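Local coordinates for protein putative Zn-dependent exopeptidase (Bacteroides vulgatus ATCC 8482, PDB 3GUX) that probably acts as a zinc-dependent aminopeptidase of peptidase family M28, releasing residues one at a time from the amino end of peptides, at residues S28-I33 / I294-L299; Q34-F39 / K50-Y55; T211-G216 / V243-G248; K227-K232 / V266-Y271. All blocks are in the same frame, centred on the assembly; numbering follows the deposited sequence.

In the fold
Two pairs of contacts make up this example of how an alpha/beta exopeptidase fold is tied together. Interactions 1 and 2 share helix 26-37, with centres 16 Å apart. Interactions 3 and 4 lie on the other side of the chain's centre from interaction 2; their centres are 8 Å apart, and Trp230 NE1 joins them by bonding to Phe212 O. Along the chain, interaction 2 closes early, the segments of interactions 3 and 4 then alternate, and interaction 1 spans them all by joining residues 28-33 to 294-299. Thr298 packs on Phe212 to link interactions 1 and 3. Helices from both chain ends and the outermost strand 265-269 are thus tied into one alpha/beta body.

Interaction 1: S28-I33 / I294-L299; sequences SAYQYI and IDRNTL
Tyr30 of helix 26-37 lies beneath the guanidinium of Arg296 at the start of helix 296-311. Tyr30 CB rests against Leu299 CD1 at 4.1 Å. From there CG, anti to the backbone N (chi1 -172°), carries the ring under the arginine, whose CZ stands 3.8 Å from Tyr30 CG. On one side of the ring CD1 and CE1 lie below NH2, with Tyr30 CD1 3.4 Å from Arg296 NH2; on the other CD2 and CE2 lie below NH1. Tyr30 CD2 also meets Ile294 CG2 at 3.8 Å, and the carbonyl O of Ile294 sits at the ring edge. At the phenol end Tyr30 CZ is still under the guanidinium, 3.9 Å from Arg296 NH1. The two planes are 19° apart, a stacked cation-pi pair, and Asp27 holds Arg296 NE in a salt bridge. Deeper in, Ile33 CD1 and Leu299 CD2 meet tip to tip at 3.7 Å. Asp295 fixes the start of the second helix as its N-cap, OD1 accepting from Thr298 N. The whole is packing between an N-terminal and the C-terminal helix of an M28-type alpha/beta fold, a buried aliphatic layer roofed by an arginine-tyrosine stack.

Interaction 2: Q34-F39 / K50-Y55; sequences QVQADF and KECGEY
Phe39 and Tyr55 divide this contact between them, their rings turned obliquely, with planes 55° apart and centroids 6.0 Å apart. Phe39 lays one face against the backbone of helix 47-62, over Cys52 CA and the carbonyl carbon of Glu51. Phe39 CD2 comes within 3.5 Å of Cys52 CB, and the far end of the ring, Phe39 CZ, reaches Tyr55 CB at 3.7 Å. The sulfur of Cys52 stands obliquely to the same ring in a Cys sulfur-aromatic contact, SG lying 4.7 Å from the Phe39 centroid. Tyr55 is placed differently: CG is anti to the backbone N (chi1 167°), and one face of the ring takes one methyl, CG1, of Val35, 3.6 Å from the Tyr55 centroid, as a CH-pi contact. Gln36 adds its CG beside Cys52 SG, while its amide NE2 is bonded to the carbonyls of Tyr32 and Ala131. An alanine in place of Phe39 would probably open a gap over Cys52, take this ring contact from its sulfur and leave Tyr55 CB without Phe39 CZ. At the rim a water donates to Phe39 O at 2.7 Å and only weakly to Glu51 OE1. The contact joins two successive helices, 26-37 and 47-62, with Phe39 just beyond the first laid on the second. Its chemistry is almost wholly apolar, and the link through water implies little directional grip.

Interaction 3: T211-G216 / V243-G248; sequences TFYYEG and VKEDGG
Tyr214 O receives the N-H of Gly247 at 2.7 Å in a nearly straight bond (173°), and the CA-H of Asp246 makes a further, bent CA-H...O contact with it. The N-H of Tyr214 goes to Glu245 O at 2.8 Å, so the tyrosine bonds to the residues before and after Asp246, the pattern of a parallel beta bridge. Farther on, Gly216 N donates a hydrogen bond to Gly248 O at 2.9 Å, from above the carbonyl plane. At the other end the bond from Val243 N to Phe212 O is weak. Side chains fill the flanks. Val243 and Tyr213 lie side by side, pointing the same way, with Val243 CB centred over the phenol face 3.8 Å from the Tyr213 ring centroid. Tyr213 CB meets Gly247 CA at 3.6 Å, a closeness helped by the absence of a side chain on Gly247. Tyr214 turns its ring face to CA of Lys244, the central residue of an inverse gamma turn, and Tyr214 OH lies 3.3 Å from Lys244 CB. An alanine in place of Tyr213 would probably leave the methyls of Val243 without their aromatic cover and Tyr271 without its edge-to-face partner. Glu215, whose CG passes Gly248 O, accepts from Tyr217 N and Ser218 N at the start of helix 218-221, and also bonds His254 NE2 and Thr250 N. This short, weakly bonded parallel pairing touches strand 265-269 through Phe212 and Glu215, helix 223-236 through Tyr214, and helix 296-311 through Phe212.

Interaction 4: K227-K232 / V266-Y271; sequences KKIWKK and VDIINY
A helix packed on the face of a beta-sheet, at its outermost strand, is the element here: Ile229 and Trp230 of helix 223-236 meet Val266 and Ile268 of strand 265-269. The local axes approach to 10.4 Å, their N-to-C directions 41° apart. Ile229 and Val266 reach tip to tip, with Ile229 CD1 4.1 Å from Val266 CB. The other branch of the isoleucine, Ile229 CG2, lies 4.1 Å from Ile268 CD1. Trp230 slides past both strand residues in the opposite direction and brings the six-membered end of its indole into play: Trp230 CZ3 is 4.0 Å from Val266 CG1, and Trp230 CH2 is 4.1 Å from Ile268 CG1. The pyrrole N-H is occupied elsewhere, NE1 donating to Phe212 O and more weakly to Val243 O, which is likely to help fix the rotation of the indole. All the touching residues are buried. Ile200 of strand 198-203 also packs on both isoleucines, while Thr305 and Val309 of helix 296-311 press on Ile229. Branched aliphatic side chains from alternate strand positions, packed against a helix, are characteristic of the layered alpha/beta fold of phosphorylase/hydrolase-like type.

Interaction 1: S28-I33 / I294-L299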
loop_
_atom_site.group_PDB
_atom_site.type_symbol
_atom_site.label_atom_id
_atom_site.label_comp_id
_atom_site.label_asym_id
_atom_site.label_seq_id
_atom_site.Cartn_x
_atom_site.Cartn_y
_atom_site.Cartn_z
ATOM N N SER A 28 -0.633 17.129 -0.140
ATOM C CA SER A 28 -1.874 16.444 -0.453
ATOM C C SER A 28 -1.921 15.099 0.313
ATOM O O SER A 28 -2.895 14.843 0.986
ATOM C CB SER A 28 -2.003 16.250 -1.961
ATOM O OG SER A 28 -3.242 15.683 -2.290
ATOM N N ALA A 29 -0.837 14.307 0.262
ATOM C CA ALA A 29 -0.779 13.024 0.990
ATOM C C ALA A 29 -0.943 13.276 2.491
ATOM O O ALA A 29 -1.673 12.570 3.153
ATOM C CB ALA A 29 0.524 12.232 0.695
ATOM N N TYR A 30 -0.278 14.309 3.004
ATOM C CA TYR A 30 -0.384 14.693 4.418
ATOM C C TYR A 30 -1.840 14.938 4.824
ATOM O O TYR A 30 -2.287 14.448 5.861
ATOM C CB TYR A 30 0.471 15.950 4.689
ATOM C CG TYR A 30 0.582 16.334 6.155
ATOM C CD1 TYR A 30 -0.410 17.058 6.780
ATOM C CD2 TYR A 30 1.678 15.928 6.911
ATOM C CE1 TYR A 30 -0.299 17.381 8.108
ATOM C CE2 TYR A 30 1.807 16.274 8.226
ATOM C CZ TYR A 30 0.822 16.984 8.822
ATOM O OH TYR A 30 0.929 17.307 10.157
ATOM N N GLN A 31 -2.583 15.675 4.001
ATOM C CA GLN A 31 -3.987 15.922 4.288
ATOM C C GLN A 31 -4.873 14.664 4.280
ATOM O O GLN A 31 -5.802 14.552 5.106
ATOM C CB GLN A 31 -4.548 16.979 3.325
ATOM C CG GLN A 31 -3.906 18.364 3.490
ATOM C CD GLN A 31 -3.918 18.888 4.926
ATOM O OE1 GLN A 31 -2.974 19.559 5.333
ATOM N NE2 GLN A 31 -4.969 18.573 5.699
ATOM N N TYR A 32 -4.578 13.729 3.373
ATOM C CA TYR A 32 -5.307 12.448 3.348
ATOM C C TYR A 32 -5.006 11.668 4.628
ATOM O O TYR A 32 -5.856 10.983 5.135
ATOM C CB TYR A 32 -4.988 11.598 2.104
ATOM C CG TYR A 32 -5.256 12.281 0.783
ATOM C CD1 TYR A 32 -6.397 13.070 0.575
ATOM C CD2 TYR A 32 -4.393 12.109 -0.281
ATOM C CE1 TYR A 32 -6.625 13.690 -0.655
ATOM C CE2 TYR A 32 -4.623 12.709 -1.498
ATOM C CZ TYR A 32 -5.734 13.495 -1.671
ATOM O OH TYR A 32 -5.928 14.088 -2.874
ATOM N N ILE A 33 -3.791 11.794 5.151
ATOM C CA ILE A 33 -3.459 11.172 6.412
ATOM C C ILE A 33 -4.249 11.831 7.546
ATOM O O ILE A 33 -4.855 11.126 8.375
ATOM C CB ILE A 33 -1.957 11.193 6.700
ATOM C CG1 ILE A 33 -1.245 10.350 5.632
ATOM C CG2 ILE A 33 -1.707 10.696 8.160
ATOM C CD1 ILE A 33 0.255 10.469 5.538
ATOM N N ILE A 294 4.519 12.437 11.747
ATOM C CA ILE A 294 4.325 12.526 10.252
ATOM C C ILE A 294 5.058 13.709 9.596
ATOM O O ILE A 294 4.872 14.874 9.965
ATOM C CB ILE A 294 2.847 12.537 9.767
ATOM C CG1 ILE A 294 2.082 11.300 10.232
ATOM C CG2 ILE A 294 2.769 12.561 8.241
ATOM C CD1 ILE A 294 2.589 9.962 9.681
ATOM N N ASP A 295 5.856 13.395 8.579
ATOM C CA ASP A 295 6.764 14.367 7.984
ATOM C C ASP A 295 6.596 14.423 6.491
ATOM O O ASP A 295 6.698 13.391 5.822
ATOM C CB ASP A 295 8.193 13.969 8.386
ATOM C CG ASP A 295 9.230 14.920 7.890
ATOM O OD1 ASP A 295 9.567 14.858 6.713
ATOM O OD2 ASP A 295 9.783 15.690 8.691
ATOM N N ARG A 296 6.400 15.625 5.957
ATOM C CA ARG A 296 6.197 15.762 4.503
ATOM C C ARG A 296 7.386 15.313 3.633
ATOM O O ARG A 296 7.177 14.810 2.521
ATOM C CB ARG A 296 5.814 17.203 4.137
ATOM C CG ARG A 296 4.403 17.602 4.541
ATOM C CD ARG A 296 4.172 19.123 4.359
ATOM N NE ARG A 296 2.804 19.535 4.700
ATOM C CZ ARG A 296 2.370 19.700 5.935
ATOM N NH1 ARG A 296 3.176 19.473 6.971
ATOM N NH2 ARG A 296 1.103 20.050 6.147
ATOM N N ASN A 297 8.616 15.532 4.103
ATOM C CA ASN A 297 9.809 15.074 3.365
ATOM C C ASN A 297 9.848 13.533 3.213
ATOM O O ASN A 297 10.256 13.004 2.144
ATOM C CB ASN A 297 11.099 15.546 4.019
ATOM C CG ASN A 297 11.291 17.068 3.939
ATOM O OD1 ASN A 297 10.872 17.702 2.993
ATOM N ND2 ASN A 297 11.979 17.622 4.907
ATOM N N THR A 298 9.423 12.830 4.263
ATOM C CA THR A 298 9.397 11.374 4.247
ATOM C C THR A 298 8.341 10.918 3.267
ATOM O O THR A 298 8.589 10.049 2.452
ATOM C CB THR A 298 9.151 10.791 5.635
ATOM O OG1 THR A 298 10.149 11.287 6.526
ATOM C CG2 THR A 298 9.189 9.199 5.585
ATOM N N LEU A 299 7.162 11.530 3.318
ATOM C CA LEU A 299 6.082 11.196 2.378
ATOM C C LEU A 299 6.517 11.394 0.913
ATOM O O LEU A 299 6.240 10.551 0.047
ATOM C CB LEU A 299 4.821 12.036 2.703
ATOM C CG LEU A 299 4.166 11.824 4.063
ATOM C CD1 LEU A 299 3.000 12.806 4.245
ATOM C CD2 LEU A 299 3.687 10.384 4.219
#

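Interaction 2: Q34-F39 / K50-Y55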
loop_
_atom_site.group_PDB
_atom_site.type_symbol
_atom_site.label_atom_id
_atom_site.label_comp_id
_atom_site.label_asym_id
_atom_site.label_seq_id
_atom_site.Cartn_x
_atom_site.Cartn_y
_atom_site.Cartn_z
ATOM N N GLN A 34 -4.275 13.163 7.556
ATOM C CA GLN A 34 -4.973 13.902 8.594
ATOM C C GLN A 34 -6.495 13.601 8.594
ATOM O O GLN A 34 -7.094 13.465 9.650
ATOM C CB GLN A 34 -4.681 15.393 8.436
ATOM C CG GLN A 34 -5.369 16.269 9.486
ATOM C CD GLN A 34 -4.835 16.017 10.865
ATOM O OE1 GLN A 34 -3.685 16.340 11.150
ATOM N NE2 GLN A 34 -5.654 15.411 11.731
ATOM N N VAL A 35 -7.107 13.481 7.413
ATOM C CA VAL A 35 -8.552 13.170 7.335
ATOM C C VAL A 35 -8.862 11.784 7.906
ATOM O O VAL A 35 -9.905 11.583 8.510
ATOM C CB VAL A 35 -9.085 13.273 5.875
ATOM C CG1 VAL A 35 -10.493 12.728 5.784
ATOM C CG2 VAL A 35 -9.002 14.731 5.370
ATOM N N GLN A 36 -7.948 10.829 7.726
ATOM C CA GLN A 36 -8.155 9.503 8.294
ATOM C C GLN A 36 -8.033 9.567 9.798
ATOM O O GLN A 36 -8.866 9.014 10.517
ATOM C CB GLN A 36 -7.139 8.483 7.774
ATOM C CG GLN A 36 -7.264 8.179 6.283
ATOM C CD GLN A 36 -6.065 7.387 5.805
ATOM O OE1 GLN A 36 -5.990 6.181 6.033
ATOM N NE2 GLN A 36 -5.098 8.068 5.200
ATOM N N ALA A 37 -7.002 10.275 10.247
ATOM C CA ALA A 37 -6.740 10.434 11.654
ATOM C C ALA A 37 -7.906 11.123 12.354
ATOM O O ALA A 37 -8.185 10.798 13.484
ATOM C CB ALA A 37 -5.457 11.211 11.863
ATOM N N ASP A 38 -8.604 12.022 11.674
ATOM C CA ASP A 38 -9.715 12.756 12.294
ATOM C C ASP A 38 -10.925 11.904 12.580
ATOM O O ASP A 38 -11.774 12.335 13.379
ATOM C CB ASP A 38 -10.134 13.974 11.446
ATOM C CG ASP A 38 -9.132 15.139 11.550
ATOM O OD1 ASP A 38 -8.252 15.117 12.437
ATOM O OD2 ASP A 38 -9.245 16.089 10.758
ATOM N N PHE A 39 -11.015 10.701 12.000
ATOM C CA PHE A 39 -12.130 9.819 12.341
ATOM C C PHE A 39 -11.929 9.201 13.695
ATOM O O PHE A 39 -12.862 8.615 14.217
ATOM C CB PHE A 39 -12.308 8.684 11.344
ATOM C CG PHE A 39 -12.749 9.133 10.011
ATOM C CD1 PHE A 39 -14.029 9.594 9.820
ATOM C CD2 PHE A 39 -11.905 9.067 8.943
ATOM C CE1 PHE A 39 -14.434 10.008 8.585
ATOM C CE2 PHE A 39 -12.317 9.491 7.695
ATOM C CZ PHE A 39 -13.586 9.951 7.527
ATOM N N LYS A 50 -16.028 2.455 10.116
ATOM C CA LYS A 50 -17.036 2.418 9.073
ATOM C C LYS A 50 -16.986 3.652 8.192
ATOM O O LYS A 50 -16.968 3.527 6.959
ATOM C CB LYS A 50 -18.417 2.277 9.685
ATOM C CG LYS A 50 -19.494 2.011 8.661
ATOM C CD LYS A 50 -20.851 1.812 9.336
ATOM C CE LYS A 50 -21.966 1.732 8.315
ATOM N NZ LYS A 50 -23.293 1.522 8.945
ATOM N N GLU A 51 -16.993 4.806 8.859
ATOM C CA GLU A 51 -16.934 6.112 8.226
ATOM C C GLU A 51 -15.639 6.240 7.424
ATOM O O GLU A 51 -15.658 6.569 6.246
ATOM C CB GLU A 51 -17.040 7.231 9.286
ATOM C CG GLU A 51 -18.466 7.420 9.923
ATOM C CD GLU A 51 -18.479 8.264 11.215
ATOM O OE1 GLU A 51 -17.424 8.817 11.617
ATOM O OE2 GLU A 51 -19.548 8.350 11.861
ATOM N N CYS A 52 -14.509 5.926 8.038
ATOM C CA CYS A 52 -13.266 6.031 7.284
ATOM C C CYS A 52 -13.308 5.143 6.024
ATOM O O CYS A 52 -12.910 5.580 4.977
ATOM C CB CYS A 52 -12.103 5.682 8.175
ATOM S SG CYS A 52 -10.488 5.986 7.397
ATOM N N GLY A 53 -13.814 3.911 6.114
ATOM C CA GLY A 53 -13.945 3.030 4.915
ATOM C C GLY A 53 -14.745 3.664 3.781
ATOM O O GLY A 53 -14.371 3.579 2.585
ATOM N N GLU A 54 -15.829 4.333 4.152
ATOM C CA GLU A 54 -16.652 5.040 3.179
ATOM C C GLU A 54 -15.827 6.164 2.539
ATOM O O GLU A 54 -15.862 6.336 1.318
ATOM C CB GLU A 54 -17.925 5.589 3.832
ATOM C CG GLU A 54 -18.871 4.503 4.346
ATOM C CD GLU A 54 -19.998 5.044 5.217
ATOM O OE1 GLU A 54 -20.272 6.263 5.141
ATOM O OE2 GLU A 54 -20.636 4.249 5.958
ATOM N N TYR A 55 -15.090 6.919 3.360
ATOM C CA TYR A 55 -14.222 7.999 2.863
ATOM C C TYR A 55 -13.214 7.485 1.833
ATOM O O TYR A 55 -13.080 8.069 0.763
ATOM C CB TYR A 55 -13.483 8.712 4.021
ATOM C CG TYR A 55 -12.337 9.622 3.561
ATOM C CD1 TYR A 55 -12.585 10.872 3.007
ATOM C CD2 TYR A 55 -10.999 9.221 3.703
ATOM C CE1 TYR A 55 -11.517 11.706 2.595
ATOM C CE2 TYR A 55 -9.962 10.020 3.319
ATOM C CZ TYR A 55 -10.222 11.256 2.750
ATOM O OH TYR A 55 -9.170 12.033 2.364
HETATM O O HOH W 1 -15.379 9.476 14.254
#

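Interaction 3: T211-G216 / V243-G248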
loop_
_atom_site.group_PDB
_atom_site.type_symbol
_atom_site.label_atom_id
_atom_site.label_comp_id
_atom_site.label_asym_id
_atom_site.label_seq_id
_atom_site.Cartn_x
_atom_site.Cartn_y
_atom_site.Cartn_z
ATOM N N THR A 211 13.700 5.251 7.922
ATOM C CA THR A 211 14.694 4.499 7.181
ATOM C C THR A 211 14.078 3.160 6.797
ATOM O O THR A 211 13.684 2.367 7.654
ATOM C CB THR A 211 16.025 4.354 7.951
ATOM O OG1 THR A 211 15.771 3.808 9.245
ATOM C CG2 THR A 211 16.714 5.736 8.074
ATOM N N PHE A 212 13.939 2.976 5.484
ATOM C CA PHE A 212 13.378 1.779 4.893
ATOM C C PHE A 212 14.538 0.886 4.479
ATOM O O PHE A 212 15.293 1.193 3.568
ATOM C CB PHE A 212 12.469 2.145 3.724
ATOM C CG PHE A 212 11.530 3.269 4.059
ATOM C CD1 PHE A 212 10.536 3.080 5.003
ATOM C CD2 PHE A 212 11.678 4.523 3.463
ATOM C CE1 PHE A 212 9.684 4.126 5.366
ATOM C CE2 PHE A 212 10.850 5.577 3.815
ATOM C CZ PHE A 212 9.846 5.379 4.756
ATOM N N TYR A 213 14.714 -0.185 5.235
ATOM C CA TYR A 213 15.768 -1.142 4.992
ATOM C C TYR A 213 15.241 -2.250 4.089
ATOM O O TYR A 213 14.014 -2.351 3.885
ATOM C CB TYR A 213 16.262 -1.717 6.334
ATOM C CG TYR A 213 17.282 -0.854 7.032
ATOM C CD1 TYR A 213 16.928 0.368 7.560
ATOM C CD2 TYR A 213 18.611 -1.268 7.159
ATOM C CE1 TYR A 213 17.852 1.163 8.184
ATOM C CE2 TYR A 213 19.545 -0.470 7.798
ATOM C CZ TYR A 213 19.142 0.751 8.304
ATOM O OH TYR A 213 20.023 1.588 8.934
ATOM N N TYR A 214 16.152 -3.072 3.544
ATOM C CA TYR A 214 15.716 -4.253 2.810
ATOM C C TYR A 214 15.051 -5.130 3.851
ATOM O O TYR A 214 15.715 -5.616 4.771
ATOM C CB TYR A 214 16.845 -5.028 2.144
ATOM C CG TYR A 214 17.562 -4.356 0.995
ATOM C CD1 TYR A 214 16.884 -3.578 0.059
ATOM C CD2 TYR A 214 18.903 -4.605 0.786
ATOM C CE1 TYR A 214 17.555 -2.993 -0.995
ATOM C CE2 TYR A 214 19.568 -4.052 -0.271
ATOM C CZ TYR A 214 18.898 -3.246 -1.157
ATOM O OH TYR A 214 19.586 -2.707 -2.209
ATOM N N GLU A 215 13.728 -5.267 3.744
ATOM C CA GLU A 215 12.961 -6.083 4.675
ATOM C C GLU A 215 13.207 -7.548 4.354
ATOM O O GLU A 215 13.254 -7.936 3.162
ATOM C CB GLU A 215 11.481 -5.697 4.610
ATOM C CG GLU A 215 10.589 -6.418 5.623
ATOM C CD GLU A 215 10.178 -7.807 5.156
ATOM O OE1 GLU A 215 9.921 -7.990 3.947
ATOM O OE2 GLU A 215 10.098 -8.719 5.993
ATOM N N GLY A 216 13.375 -8.348 5.415
ATOM C CA GLY A 216 13.766 -9.756 5.285
ATOM C C GLY A 216 12.989 -10.632 4.319
ATOM O O GLY A 216 13.594 -11.293 3.471
ATOM N N VAL A 243 17.715 2.765 2.757
ATOM C CA VAL A 243 18.996 2.173 3.138
ATOM C C VAL A 243 19.142 0.788 2.509
ATOM O O VAL A 243 18.352 -0.128 2.823
ATOM C CB VAL A 243 19.151 2.066 4.681
ATOM C CG1 VAL A 243 20.496 1.450 5.045
ATOM C CG2 VAL A 243 19.006 3.433 5.330
ATOM N N LYS A 244 20.153 0.620 1.646
ATOM C CA LYS A 244 20.361 -0.650 0.964
ATOM C C LYS A 244 21.100 -1.595 1.880
ATOM O O LYS A 244 22.258 -1.933 1.633
ATOM C CB LYS A 244 21.158 -0.465 -0.314
ATOM C CG LYS A 244 20.547 0.444 -1.326
ATOM C CD LYS A 244 21.401 0.451 -2.539
ATOM C CE LYS A 244 20.860 1.334 -3.598
ATOM N NZ LYS A 244 21.882 1.477 -4.677
ATOM N N GLU A 245 20.446 -2.014 2.948
ATOM C CA GLU A 245 21.023 -2.929 3.927
ATOM C C GLU A 245 19.901 -3.804 4.424
ATOM O O GLU A 245 18.753 -3.356 4.476
ATOM C CB GLU A 245 21.658 -2.176 5.104
ATOM C CG GLU A 245 22.825 -1.225 4.709
ATOM C CD GLU A 245 23.435 -0.455 5.880
ATOM O OE1 GLU A 245 23.135 -0.780 7.050
ATOM O OE2 GLU A 245 24.217 0.490 5.615
ATOM N N ASP A 246 20.221 -5.044 4.788
ATOM C CA ASP A 246 19.223 -5.961 5.323
ATOM C C ASP A 246 18.765 -5.422 6.665
ATOM O O ASP A 246 19.579 -5.142 7.523
ATOM C CB ASP A 246 19.792 -7.376 5.500
ATOM C CG ASP A 246 20.173 -8.045 4.169
ATOM O OD1 ASP A 246 19.600 -7.684 3.120
ATOM O OD2 ASP A 246 21.044 -8.946 4.171
ATOM N N GLY A 247 17.464 -5.240 6.825
ATOM C CA GLY A 247 16.911 -4.750 8.066
ATOM C C GLY A 247 16.333 -5.942 8.802
ATOM O O GLY A 247 16.975 -6.995 8.893
ATOM N N GLY A 248 15.131 -5.779 9.323
ATOM C CA GLY A 248 14.449 -6.854 10.030
ATOM C C GLY A 248 13.484 -7.573 9.112
ATOM O O GLY A 248 13.210 -7.119 7.995
#

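Interaction 4: K227-K232 / V266-Y271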
loop_
_atom_site.group_PDB
_atom_site.type_symbol
_atom_site.label_atom_id
_atom_site.label_comp_id
_atom_site.label_asym_id
_atom_site.label_seq_id
_atom_site.Cartn_x
_atom_site.Cartn_y
_atom_site.Cartn_z
ATOM N N LYS A 227 15.410 -4.228 -4.935
ATOM C CA LYS A 227 16.642 -3.547 -5.319
ATOM C C LYS A 227 16.369 -2.440 -6.342
ATOM O O LYS A 227 17.055 -1.406 -6.338
ATOM C CB LYS A 227 17.680 -4.568 -5.849
ATOM N N LYS A 228 15.374 -2.673 -7.208
ATOM C CA LYS A 228 14.957 -1.718 -8.237
ATOM C C LYS A 228 14.412 -0.446 -7.617
ATOM O O LYS A 228 14.739 0.665 -8.032
ATOM C CB LYS A 228 13.875 -2.362 -9.104
ATOM C CG LYS A 228 13.429 -1.557 -10.312
ATOM C CD LYS A 228 12.090 -2.040 -10.864
ATOM C CE LYS A 228 12.119 -3.483 -11.313
ATOM N NZ LYS A 228 10.838 -3.863 -11.960
ATOM N N ILE A 229 13.530 -0.629 -6.643
ATOM C CA ILE A 229 12.897 0.444 -5.921
ATOM C C ILE A 229 13.942 1.258 -5.129
ATOM O O ILE A 229 13.949 2.491 -5.174
ATOM C CB ILE A 229 11.769 -0.125 -4.989
ATOM C CG1 ILE A 229 10.614 -0.697 -5.837
ATOM C CG2 ILE A 229 11.275 0.939 -4.030
ATOM C CD1 ILE A 229 9.605 -1.666 -5.065
ATOM N N TRP A 230 14.852 0.567 -4.445
ATOM C CA TRP A 230 15.889 1.252 -3.669
ATOM C C TRP A 230 16.858 1.982 -4.598
ATOM O O TRP A 230 17.330 3.058 -4.255
ATOM C CB TRP A 230 16.635 0.294 -2.743
ATOM C CG TRP A 230 16.077 0.162 -1.346
ATOM C CD1 TRP A 230 16.754 0.387 -0.176
ATOM C CD2 TRP A 230 14.745 -0.234 -0.958
ATOM N NE1 TRP A 230 15.948 0.139 0.898
ATOM C CE2 TRP A 230 14.709 -0.236 0.449
ATOM C CE3 TRP A 230 13.583 -0.573 -1.663
ATOM C CZ2 TRP A 230 13.551 -0.542 1.169
ATOM C CZ3 TRP A 230 12.445 -0.900 -0.950
ATOM C CH2 TRP A 230 12.442 -0.888 0.449
ATOM N N LYS A 231 17.115 1.397 -5.773
ATOM C CA LYS A 231 17.919 2.007 -6.831
ATOM C C LYS A 231 17.339 3.336 -7.250
ATOM O O LYS A 231 18.044 4.333 -7.313
ATOM C CB LYS A 231 18.010 1.086 -8.079
ATOM C CG LYS A 231 18.899 1.569 -9.212
ATOM C CD LYS A 231 18.891 0.577 -10.423
ATOM C CE LYS A 231 19.613 1.206 -11.643
ATOM N NZ LYS A 231 19.344 0.456 -12.884
ATOM N N LYS A 232 16.039 3.352 -7.518
ATOM C CA LYS A 232 15.380 4.574 -7.976
ATOM C C LYS A 232 15.408 5.660 -6.922
ATOM O O LYS A 232 15.638 6.825 -7.234
ATOM C CB LYS A 232 13.940 4.292 -8.407
ATOM C CG LYS A 232 13.192 5.530 -8.975
ATOM C CD LYS A 232 13.777 6.089 -10.241
ATOM C CE LYS A 232 13.570 5.202 -11.448
ATOM N NZ LYS A 232 14.099 5.933 -12.646
ATOM N N VAL A 266 7.002 -6.357 -2.241
ATOM C CA VAL A 266 8.006 -5.642 -1.468
ATOM C C VAL A 266 7.364 -4.814 -0.376
ATOM O O VAL A 266 6.500 -3.991 -0.656
ATOM C CB VAL A 266 8.868 -4.698 -2.400
ATOM C CG1 VAL A 266 9.929 -3.992 -1.624
ATOM C CG2 VAL A 266 9.534 -5.488 -3.545
ATOM N N ASP A 267 7.805 -5.002 0.862
ATOM C CA ASP A 267 7.345 -4.177 1.965
ATOM C C ASP A 267 8.296 -2.974 2.175
ATOM O O ASP A 267 9.500 -3.172 2.418
ATOM C CB ASP A 267 7.242 -5.034 3.234
ATOM C CG ASP A 267 6.436 -4.375 4.345
ATOM O OD1 ASP A 267 5.847 -3.266 4.150
ATOM O OD2 ASP A 267 6.383 -4.981 5.437
ATOM N N ILE A 268 7.770 -1.746 2.022
ATOM C CA ILE A 268 8.486 -0.503 2.322
ATOM C C ILE A 268 7.952 -0.150 3.705
ATOM O O ILE A 268 6.810 0.298 3.806
ATOM C CB ILE A 268 8.209 0.646 1.305
ATOM C CG1 ILE A 268 8.526 0.176 -0.135
ATOM C CG2 ILE A 268 8.967 1.915 1.715
ATOM C CD1 ILE A 268 8.257 1.271 -1.241
ATOM N N ILE A 269 8.772 -0.386 4.735
ATOM C CA ILE A 269 8.378 -0.294 6.137
ATOM C C ILE A 269 9.506 0.317 6.970
ATOM O O ILE A 269 10.660 -0.040 6.813
ATOM C CB ILE A 269 7.947 -1.686 6.699
ATOM C CG1 ILE A 269 7.438 -1.595 8.159
ATOM C CG2 ILE A 269 9.074 -2.734 6.515
ATOM C CD1 ILE A 269 6.698 -2.875 8.673
ATOM N N ASN A 270 9.171 1.304 7.811
ATOM C CA ASN A 270 10.170 1.912 8.654
ATOM C C ASN A 270 10.789 0.897 9.636
ATOM O O ASN A 270 10.057 0.129 10.269
ATOM C CB ASN A 270 9.586 3.110 9.415
ATOM C CG ASN A 270 10.633 3.813 10.238
ATOM O OD1 ASN A 270 11.749 4.085 9.765
ATOM N ND2 ASN A 270 10.303 4.086 11.482
ATOM N N TYR A 271 12.122 0.897 9.730
ATOM C CA TYR A 271 12.915 0.064 10.610
ATOM C C TYR A 271 13.892 0.954 11.397
ATOM O O TYR A 271 14.702 1.706 10.784
ATOM C CB TYR A 271 13.697 -0.962 9.774
ATOM C CG TYR A 271 14.618 -1.815 10.582
ATOM C CD1 TYR A 271 14.112 -2.813 11.412
ATOM C CD2 TYR A 271 16.008 -1.649 10.509
ATOM C CE1 TYR A 271 14.959 -3.616 12.172
ATOM C CE2 TYR A 271 16.857 -2.449 11.262
ATOM C CZ TYR A 271 16.320 -3.433 12.090
ATOM O OH TYR A 271 17.141 -4.234 12.845
#